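Local coordinates for hypothetical protein VPA1032 (Vibrio parahaemolyticus, PDB 1ZBP) that is of unknown function but belongs to the ImpE family and joins a run of helices to a mainly beta portion, at residues Q79-F84 with H205-Y210; T90-G95 with G153-L158; F166-A171 with F194-L199. All blocks are in the same frame, centred on the assembly; numbering follows the deposited sequence.

Contact 1 (Q79-F84 with H205-Y210); sequences QARKDF and HMPMTY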
loop_
_atom_site.group_PDB
_atom_site.type_symbol
_atom_site.label_atom_id
_atom_site.label_comp_id
_atom_site.label_asym_id
_atom_site.label_seq_id
_atom_site.Cartn_x
_atom_site.Cartn_y
_atom_site.Cartn_z
ATOM N N GLN A 79 -8.119 -1.222 5.761
ATOM C CA GLN A 79 -9.367 -0.504 5.919
ATOM C C GLN A 79 -9.048 0.863 6.506
ATOM O O GLN A 79 -9.603 1.875 6.079
ATOM C CB GLN A 79 -10.325 -1.257 6.837
ATOM C CG GLN A 79 -11.635 -0.510 7.019
ATOM C CD GLN A 79 -12.456 -0.440 5.748
ATOM O OE1 GLN A 79 -12.831 -1.468 5.176
ATOM N NE2 GLN A 79 -12.747 0.775 5.301
ATOM N N ALA A 80 -8.138 0.897 7.475
ATOM C CA ALA A 80 -7.772 2.174 8.090
ATOM C C ALA A 80 -7.169 3.118 7.032
ATOM O O ALA A 80 -7.342 4.341 7.105
ATOM C CB ALA A 80 -6.784 1.957 9.249
ATOM N N ARG A 81 -6.468 2.547 6.053
ATOM C CA ARG A 81 -5.855 3.332 4.986
ATOM C C ARG A 81 -6.915 3.875 4.043
ATOM O O ARG A 81 -6.851 5.028 3.619
ATOM C CB ARG A 81 -4.840 2.476 4.212
ATOM C CG ARG A 81 -4.371 3.048 2.880
ATOM C CD ARG A 81 -3.346 2.096 2.309
ATOM N NE ARG A 81 -2.735 2.529 1.064
ATOM C CZ ARG A 81 -3.003 1.995 -0.124
ATOM N NH1 ARG A 81 -3.893 1.011 -0.232
ATOM N NH2 ARG A 81 -2.342 2.411 -1.205
ATOM N N LYS A 82 -7.887 3.044 3.694
ATOM C CA LYS A 82 -8.933 3.517 2.801
ATOM C C LYS A 82 -9.682 4.629 3.520
ATOM O O LYS A 82 -10.166 5.571 2.896
ATOM C CB LYS A 82 -9.896 2.390 2.430
ATOM C CG LYS A 82 -10.812 2.745 1.274
ATOM C CD LYS A 82 -11.580 1.533 0.759
ATOM C CE LYS A 82 -12.901 1.353 1.479
ATOM N NZ LYS A 82 -13.669 0.225 0.882
ATOM N N ASP A 83 -9.764 4.534 4.845
ATOM C CA ASP A 83 -10.451 5.570 5.599
ATOM C C ASP A 83 -9.580 6.805 5.769
ATOM O O ASP A 83 -10.071 7.935 5.707
ATOM C CB ASP A 83 -10.909 5.043 6.960
ATOM C CG ASP A 83 -11.982 3.976 6.831
ATOM O OD1 ASP A 83 -12.841 4.120 5.939
ATOM O OD2 ASP A 83 -11.974 3.011 7.622
ATOM N N PHE A 84 -8.285 6.598 5.970
ATOM C CA PHE A 84 -7.385 7.724 6.126
ATOM C C PHE A 84 -7.466 8.666 4.926
ATOM O O PHE A 84 -7.140 9.849 5.029
ATOM C CB PHE A 84 -5.950 7.235 6.322
ATOM C CG PHE A 84 -4.942 8.335 6.329
ATOM C CD1 PHE A 84 -4.260 8.669 5.167
ATOM C CD2 PHE A 84 -4.717 9.077 7.480
ATOM C CE1 PHE A 84 -3.367 9.726 5.153
ATOM C CE2 PHE A 84 -3.826 10.137 7.478
ATOM C CZ PHE A 84 -3.148 10.467 6.313
ATOM N N HIS A 205 3.843 -5.407 5.720
ATOM C CA HIS A 205 3.440 -5.454 4.322
ATOM C C HIS A 205 3.262 -4.029 3.825
ATOM O O HIS A 205 2.817 -3.146 4.569
ATOM C CB HIS A 205 2.122 -6.219 4.165
ATOM C CG HIS A 205 2.246 -7.679 4.456
ATOM N ND1 HIS A 205 2.121 -8.643 3.480
ATOM C CD2 HIS A 205 2.528 -8.341 5.604
ATOM C CE1 HIS A 205 2.322 -9.837 4.015
ATOM N NE2 HIS A 205 2.571 -9.681 5.303
HETATM N N MSE A 206 3.622 -3.823 2.563
HETATM C CA MSE A 206 3.516 -2.530 1.910
HETATM C C MSE A 206 2.519 -2.620 0.761
HETATM O O MSE A 206 2.664 -3.466 -0.128
HETATM C CB MSE A 206 4.876 -2.118 1.343
HETATM C CG MSE A 206 4.850 -0.800 0.591
HETATM SE SE MSE A 206 6.562 -0.158 -0.023
HETATM C CE MSE A 206 7.206 0.689 1.599
ATOM N N PRO A 207 1.474 -1.778 0.775
ATOM C CA PRO A 207 0.549 -1.883 -0.350
ATOM C C PRO A 207 1.346 -1.448 -1.589
ATOM O O PRO A 207 1.951 -0.382 -1.606
ATOM C CB PRO A 207 -0.588 -0.923 0.043
ATOM C CG PRO A 207 0.080 0.084 0.907
ATOM C CD PRO A 207 1.017 -0.778 1.750
HETATM N N MSE A 208 1.359 -2.304 -2.604
HETATM C CA MSE A 208 2.095 -2.088 -3.846
HETATM C C MSE A 208 1.340 -1.226 -4.867
HETATM O O MSE A 208 1.890 -0.874 -5.904
HETATM C CB MSE A 208 2.421 -3.460 -4.457
HETATM C CG MSE A 208 3.880 -3.710 -4.798
HETATM SE SE MSE A 208 5.160 -3.298 -3.390
HETATM C CE MSE A 208 6.766 -3.472 -4.490
ATOM N N THR A 209 0.092 -0.878 -4.564
ATOM C CA THR A 209 -0.735 -0.080 -5.472
ATOM C C THR A 209 -1.287 1.162 -4.767
ATOM O O THR A 209 -1.393 1.180 -3.553
ATOM C CB THR A 209 -1.922 -0.925 -5.990
ATOM O OG1 THR A 209 -2.540 -0.256 -7.096
ATOM C CG2 THR A 209 -2.947 -1.118 -4.899
ATOM N N TYR A 210 -1.631 2.203 -5.518
ATOM C CA TYR A 210 -2.176 3.406 -4.897
ATOM C C TYR A 210 -3.561 3.177 -4.315
ATOM O O TYR A 210 -4.280 2.298 -4.758
ATOM C CB TYR A 210 -2.210 4.562 -5.900
ATOM C CG TYR A 210 -0.835 5.064 -6.227
ATOM C CD1 TYR A 210 -0.013 5.604 -5.227
ATOM C CD2 TYR A 210 -0.316 4.937 -7.506
ATOM C CE1 TYR A 210 1.288 5.994 -5.500
ATOM C CE2 TYR A 210 0.977 5.323 -7.782
ATOM C CZ TYR A 210 1.770 5.848 -6.781
ATOM O OH TYR A 210 3.046 6.241 -7.086
#
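Arg81 makes this contact with Pro207 and Thr209. Its NH2 donates a hydrogen bond to the carbonyl O of Thr209, with 2.8 Å between NH2 and O. The donor lies in the carbonyl plane, but the bond bends to 133° at the hydrogen. The oxygen sits near the guanidinium edge, tilted 24° out of its plane. Pro207 CG lies over the centre of one face of the same group, 3.7 Å from Arg81 NE, and Pro207 CB is 3.8 Å from Arg81 CZ.

The arginine chain is extended from CG to NE, with CG anti to the backbone N (chi1 166°). This carries the charged end off the helix and across to the carbonyl of Thr209. The contact joins the last turn of helix 65-84 to the end of strand 202-207 and the residues just after it. That strand is an outermost one of the eight-stranded antiparallel sheet. A series of helices precedes helix 65-84.

Arg81 is buried. Its NE forms a salt bridge with Glu157, a carboxylate that also pairs with Lys241, so the charge is probably only partly balanced by it. Tyr165 and Phe159 pack against the arginine. Thr209 OG1 bonds to Gln218 O, and Tyr210 OH bonds to Asp147.

Contact 2 (T90-G95 with G153-L158); sequences TAKVLG and GGYIEL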
loop_
_atom_site.group_PDB
_atom_site.type_symbol
_atom_site.label_atom_id
_atom_site.label_comp_id
_atom_site.label_asym_id
_atom_site.label_seq_id
_atom_site.Cartn_x
_atom_site.Cartn_y
_atom_site.Cartn_z
ATOM N N THR A 90 -4.599 6.643 10.971
ATOM C CA THR A 90 -3.251 6.174 10.687
ATOM C C THR A 90 -2.239 6.555 11.772
ATOM O O THR A 90 -2.365 7.591 12.428
ATOM C CB THR A 90 -2.770 6.756 9.345
ATOM O OG1 THR A 90 -1.576 6.090 8.925
ATOM C CG2 THR A 90 -2.463 8.235 9.496
ATOM N N ALA A 91 -1.227 5.716 11.950
ATOM C CA ALA A 91 -0.189 5.978 12.936
ATOM C C ALA A 91 1.089 6.340 12.193
ATOM O O ALA A 91 1.915 5.475 11.907
ATOM C CB ALA A 91 0.039 4.744 13.802
ATOM N N LYS A 92 1.254 7.615 11.871
ATOM C CA LYS A 92 2.450 8.035 11.163
ATOM C C LYS A 92 3.610 8.419 12.063
ATOM O O LYS A 92 3.490 9.286 12.925
ATOM C CB LYS A 92 2.131 9.191 10.233
ATOM C CG LYS A 92 1.359 10.286 10.884
ATOM C CD LYS A 92 1.061 11.325 9.859
ATOM C CE LYS A 92 2.350 11.901 9.304
ATOM N NZ LYS A 92 2.071 12.954 8.282
ATOM N N VAL A 93 4.742 7.764 11.823
ATOM C CA VAL A 93 5.970 7.971 12.574
ATOM C C VAL A 93 6.785 9.043 11.882
ATOM O O VAL A 93 7.995 8.887 11.694
ATOM C CB VAL A 93 6.818 6.678 12.612
ATOM C CG1 VAL A 93 7.924 6.805 13.649
ATOM C CG2 VAL A 93 5.925 5.490 12.910
ATOM N N LEU A 94 6.128 10.128 11.486
ATOM C CA LEU A 94 6.831 11.205 10.801
ATOM C C LEU A 94 7.890 11.808 11.728
ATOM O O LEU A 94 8.990 12.173 11.285
ATOM C CB LEU A 94 5.840 12.283 10.345
ATOM C CG LEU A 94 5.775 13.572 11.168
ATOM C CD1 LEU A 94 6.872 14.526 10.686
ATOM C CD2 LEU A 94 4.403 14.209 11.020
ATOM N N GLY A 95 7.562 11.912 13.011
ATOM C CA GLY A 95 8.522 12.459 13.947
ATOM C C GLY A 95 7.894 13.383 14.958
ATOM O O GLY A 95 6.757 13.177 15.381
ATOM N N GLY A 153 3.989 11.513 -1.333
ATOM C CA GLY A 153 5.204 12.319 -1.308
ATOM C C GLY A 153 6.460 11.636 -0.801
ATOM O O GLY A 153 6.982 10.727 -1.439
ATOM N N GLY A 154 6.963 12.072 0.347
ATOM C CA GLY A 154 8.161 11.449 0.878
ATOM C C GLY A 154 7.825 10.381 1.898
ATOM O O GLY A 154 8.588 10.162 2.838
ATOM N N TYR A 155 6.685 9.716 1.728
ATOM C CA TYR A 155 6.255 8.682 2.675
ATOM C C TYR A 155 6.043 7.310 2.041
ATOM O O TYR A 155 5.740 7.206 0.861
ATOM C CB TYR A 155 4.928 9.077 3.336
ATOM C CG TYR A 155 5.026 10.192 4.340
ATOM C CD1 TYR A 155 5.089 9.919 5.704
ATOM C CD2 TYR A 155 5.067 11.531 3.930
ATOM C CE1 TYR A 155 5.188 10.940 6.631
ATOM C CE2 TYR A 155 5.168 12.559 4.858
ATOM C CZ TYR A 155 5.228 12.258 6.206
ATOM O OH TYR A 155 5.352 13.278 7.133
ATOM N N ILE A 156 6.232 6.256 2.826
ATOM C CA ILE A 156 5.952 4.919 2.340
ATOM C C ILE A 156 4.841 4.449 3.262
ATOM O O ILE A 156 4.623 5.028 4.346
ATOM C CB ILE A 156 7.141 3.930 2.450
ATOM C CG1 ILE A 156 7.673 3.895 3.882
ATOM C CG2 ILE A 156 8.207 4.268 1.426
ATOM C CD1 ILE A 156 8.505 2.665 4.170
ATOM N N GLU A 157 4.127 3.419 2.827
ATOM C CA GLU A 157 3.019 2.883 3.610
ATOM C C GLU A 157 3.353 1.473 4.119
ATOM O O GLU A 157 4.048 0.695 3.460
ATOM C CB GLU A 157 1.757 2.829 2.751
ATOM C CG GLU A 157 1.381 4.155 2.075
ATOM C CD GLU A 157 0.031 4.084 1.351
ATOM O OE1 GLU A 157 -0.981 4.580 1.880
ATOM O OE2 GLU A 157 -0.032 3.537 0.234
ATOM N N LEU A 158 2.870 1.145 5.304
ATOM C CA LEU A 158 3.132 -0.167 5.864
ATOM C C LEU A 158 1.907 -0.638 6.586
ATOM O O LEU A 158 1.183 0.158 7.162
ATOM C CB LEU A 158 4.311 -0.118 6.848
ATOM C CG LEU A 158 5.718 0.179 6.302
ATOM C CD1 LEU A 158 6.656 0.543 7.448
ATOM C CD2 LEU A 158 6.245 -1.039 5.538
#
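Leu94 and Tyr155 come within 8.5 Å of each other at their CA atoms, and Lys92 and Glu157 within 9.2 Å, so the two backbones stand too far apart to pair and side chains bridge the gap. Strand 165-169 lies between them in a three-stranded mixed sheet, with 91-92 a short, weakly bonded strand at its edge.

The phenol end of Tyr155 does most of the touching. Its CG lies beside the backbone N (chi1 -72°), and the ring reaches toward segment 90-95. Leu94 meets it at the ring edge, near the ring plane. Leu94 CB is 3.4 Å from Tyr155 OH and 4.0 Å from Tyr155 CE1. Lys92 comes in obliquely, neither over the face nor at the edge. Its NZ makes a weak hydrogen bond to Tyr155 OH, at 3.5 Å. The last methylene also packs here, with Lys92 CE 4.0 Å from Tyr155 CE1. The bend at chi3 (-61°) aims the CD-CE bond at the hydroxyl, and NZ passes to one side, which fits the weak bond.

Val93 is the centre of an inverse gamma turn. Leu94 N bonds weakly to Lys92 O across it. The turn places Lys92 and Leu94 at the same tyrosine.

Helix 98-113 borders the group: Thr101 touches both Lys92 and Leu94, Leu104 touches Lys92, and Leu100 touches Tyr155. From strand 165-169, Pro169 packs on both Leu94 and Tyr155.

Contact 3 (F166-A171 with F194-L199); sequences FLVPIA and FDIDGL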
loop_
_atom_site.group_PDB
_atom_site.type_symbol
_atom_site.label_atom_id
_atom_site.label_comp_id
_atom_site.label_asym_id
_atom_site.label_seq_id
_atom_site.Cartn_x
_atom_site.Cartn_y
_atom_site.Cartn_z
ATOM N N PHE A 166 0.555 2.287 8.857
ATOM C CA PHE A 166 1.630 3.246 9.138
ATOM C C PHE A 166 2.066 4.079 7.928
ATOM O O PHE A 166 2.114 3.586 6.805
ATOM C CB PHE A 166 2.877 2.527 9.673
ATOM C CG PHE A 166 2.817 2.188 11.136
ATOM C CD1 PHE A 166 2.000 1.154 11.602
ATOM C CD2 PHE A 166 3.618 2.882 12.052
ATOM C CE1 PHE A 166 1.986 0.812 12.965
ATOM C CE2 PHE A 166 3.616 2.556 13.408
ATOM C CZ PHE A 166 2.796 1.511 13.875
ATOM N N LEU A 167 2.384 5.344 8.188
ATOM C CA LEU A 167 2.879 6.280 7.190
ATOM C C LEU A 167 4.254 6.655 7.712
ATOM O O LEU A 167 4.383 7.335 8.738
ATOM C CB LEU A 167 1.987 7.512 7.091
ATOM C CG LEU A 167 0.918 7.422 5.994
ATOM C CD1 LEU A 167 -0.017 8.625 6.081
ATOM C CD2 LEU A 167 1.589 7.369 4.621
ATOM N N VAL A 168 5.283 6.195 7.010
ATOM C CA VAL A 168 6.643 6.418 7.446
ATOM C C VAL A 168 7.469 7.198 6.442
ATOM O O VAL A 168 7.559 6.836 5.265
ATOM C CB VAL A 168 7.324 5.068 7.738
ATOM C CG1 VAL A 168 8.769 5.275 8.103
ATOM C CG2 VAL A 168 6.570 4.364 8.868
ATOM N N PRO A 169 8.067 8.305 6.900
ATOM C CA PRO A 169 8.907 9.187 6.086
ATOM C C PRO A 169 10.015 8.372 5.436
ATOM O O PRO A 169 10.700 7.626 6.118
ATOM C CB PRO A 169 9.466 10.178 7.111
ATOM C CG PRO A 169 8.361 10.287 8.088
ATOM C CD PRO A 169 7.925 8.841 8.263
ATOM N N ILE A 170 10.166 8.496 4.121
ATOM C CA ILE A 170 11.210 7.774 3.413
ATOM C C ILE A 170 12.545 8.143 4.073
ATOM O O ILE A 170 13.434 7.301 4.208
ATOM C CB ILE A 170 11.217 8.138 1.910
ATOM C CG1 ILE A 170 9.923 7.641 1.272
ATOM C CG2 ILE A 170 12.433 7.526 1.221
ATOM C CD1 ILE A 170 9.764 8.056 -0.187
ATOM N N ALA A 171 12.653 9.395 4.515
ATOM C CA ALA A 171 13.857 9.908 5.185
ATOM C C ALA A 171 14.194 9.165 6.484
ATOM O O ALA A 171 15.345 9.182 6.945
ATOM C CB ALA A 171 13.694 11.391 5.479
ATOM N N PHE A 194 12.340 -4.257 7.091
ATOM C CA PHE A 194 12.895 -2.916 7.177
ATOM C C PHE A 194 13.680 -2.646 8.463
ATOM O O PHE A 194 13.907 -3.538 9.287
ATOM C CB PHE A 194 11.763 -1.896 7.052
ATOM C CG PHE A 194 10.655 -2.102 8.041
ATOM C CD1 PHE A 194 10.828 -1.784 9.383
ATOM C CD2 PHE A 194 9.438 -2.625 7.638
ATOM C CE1 PHE A 194 9.794 -1.979 10.309
ATOM C CE2 PHE A 194 8.402 -2.824 8.553
ATOM C CZ PHE A 194 8.579 -2.503 9.886
ATOM N N ASP A 195 14.098 -1.392 8.601
ATOM C CA ASP A 195 14.848 -0.890 9.745
ATOM C C ASP A 195 14.708 0.611 9.614
ATOM O O ASP A 195 15.496 1.253 8.927
ATOM C CB ASP A 195 16.324 -1.293 9.656
ATOM C CG ASP A 195 17.183 -0.649 10.746
ATOM O OD1 ASP A 195 18.392 -0.968 10.813
ATOM O OD2 ASP A 195 16.664 0.176 11.533
ATOM N N ILE A 196 13.678 1.164 10.245
ATOM C CA ILE A 196 13.440 2.597 10.176
ATOM C C ILE A 196 13.539 3.214 11.568
ATOM O O ILE A 196 13.286 2.552 12.576
ATOM C CB ILE A 196 12.036 2.921 9.560
ATOM C CG1 ILE A 196 10.948 2.780 10.610
ATOM C CG2 ILE A 196 11.718 1.949 8.411
ATOM C CD1 ILE A 196 10.104 4.022 10.767
ATOM N N ASP A 197 13.912 4.487 11.608
ATOM C CA ASP A 197 14.025 5.222 12.855
ATOM C C ASP A 197 12.651 5.289 13.499
ATOM O O ASP A 197 11.674 5.646 12.841
ATOM C CB ASP A 197 14.540 6.633 12.567
ATOM C CG ASP A 197 15.889 6.621 11.876
ATOM O OD1 ASP A 197 16.247 7.628 11.219
ATOM O OD2 ASP A 197 16.592 5.594 12.007
ATOM N N GLY A 198 12.575 4.937 14.779
ATOM C CA GLY A 198 11.301 4.983 15.475
ATOM C C GLY A 198 10.590 3.643 15.573
ATOM O O GLY A 198 9.557 3.536 16.245
ATOM N N LEU A 199 11.133 2.627 14.901
ATOM C CA LEU A 199 10.554 1.281 14.914
ATOM C C LEU A 199 11.644 0.210 14.988
ATOM O O LEU A 199 11.364 -0.945 15.308
ATOM C CB LEU A 199 9.705 1.046 13.659
ATOM C CG LEU A 199 8.503 1.968 13.421
ATOM C CD1 LEU A 199 7.879 1.675 12.063
ATOM C CD2 LEU A 199 7.494 1.784 14.533
#
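Val168 and Ile196 meet tip to tip and form the centre of an apolar contact. Their CA atoms lie 8.3 Å apart, and no hydrogen bond crosses between the segments. Val168 CG1 lies opposite the backbone N (chi1 176°) and is 3.2 Å from Ile196 CD1. That is very short for two methyl groups, and the exact spacing is doubtful. The chi2 of Ile196, at 125°, is not staggered, so the placement of CD1 should be read with the same caution. The second branch of the valine, CG2, is 4.0 Å from the same Ile196 CD1.

Leu199 adds a looser apolar contact at the border. Its CD2 approaches the Phe166 ring obliquely, 4.1 Å from CE2. Its other methyl, CD1, lies 4.4 Å from Val168 CG2. The two leucine branches thus touch two residues of strand 165-169 that are two positions apart and both point toward segment 194-199.

The backbone accounts for the position of Leu199. Leu199 N donates to Ile196 O at 3.2 Å, which closes a type II beta turn with Asp197 and Gly198 at its corners. Gly198 takes the positive phi of the second corner (98°). The turn brings Leu199 back beside Ile196, so both side chains face the same strand.

Polar links lie at the side. Asp197 OD2 accepts a hydrogen bond from Asn174 ND2, which ties the turn to strand 173-178.

The contact packs the three-stranded mixed sheet, through strand 165-169, against the end of strand 189-196 in the large antiparallel sheet. Ile156 of strand 155-159 touches Val168, and Ile173 of strand 173-178 touches Ile196. Val93, from the loop after strand 91-92, covers part of Phe166.

How the contacts relate
From the N terminus, the chain runs through a series of helices to 79-84, where contact 1 opens. Segment 90-95 follows almost at once and opens contact 2. Two helices and the first strands of the large sheet intervene before 153-158 closes it. Contact 3 comes next in series: 166-171 opens it and 194-199 closes it. Only then does 205-210 close contact 1, so its loop encloses the other two. Contacts 1 and 2 meet where Phe84 packs on Thr90. Backbone pairing of strands 155-159 and 165-169 links contacts 2 and 3. Together they tie helix 65-84, the small mixed sheet and one border of the large antiparallel sheet.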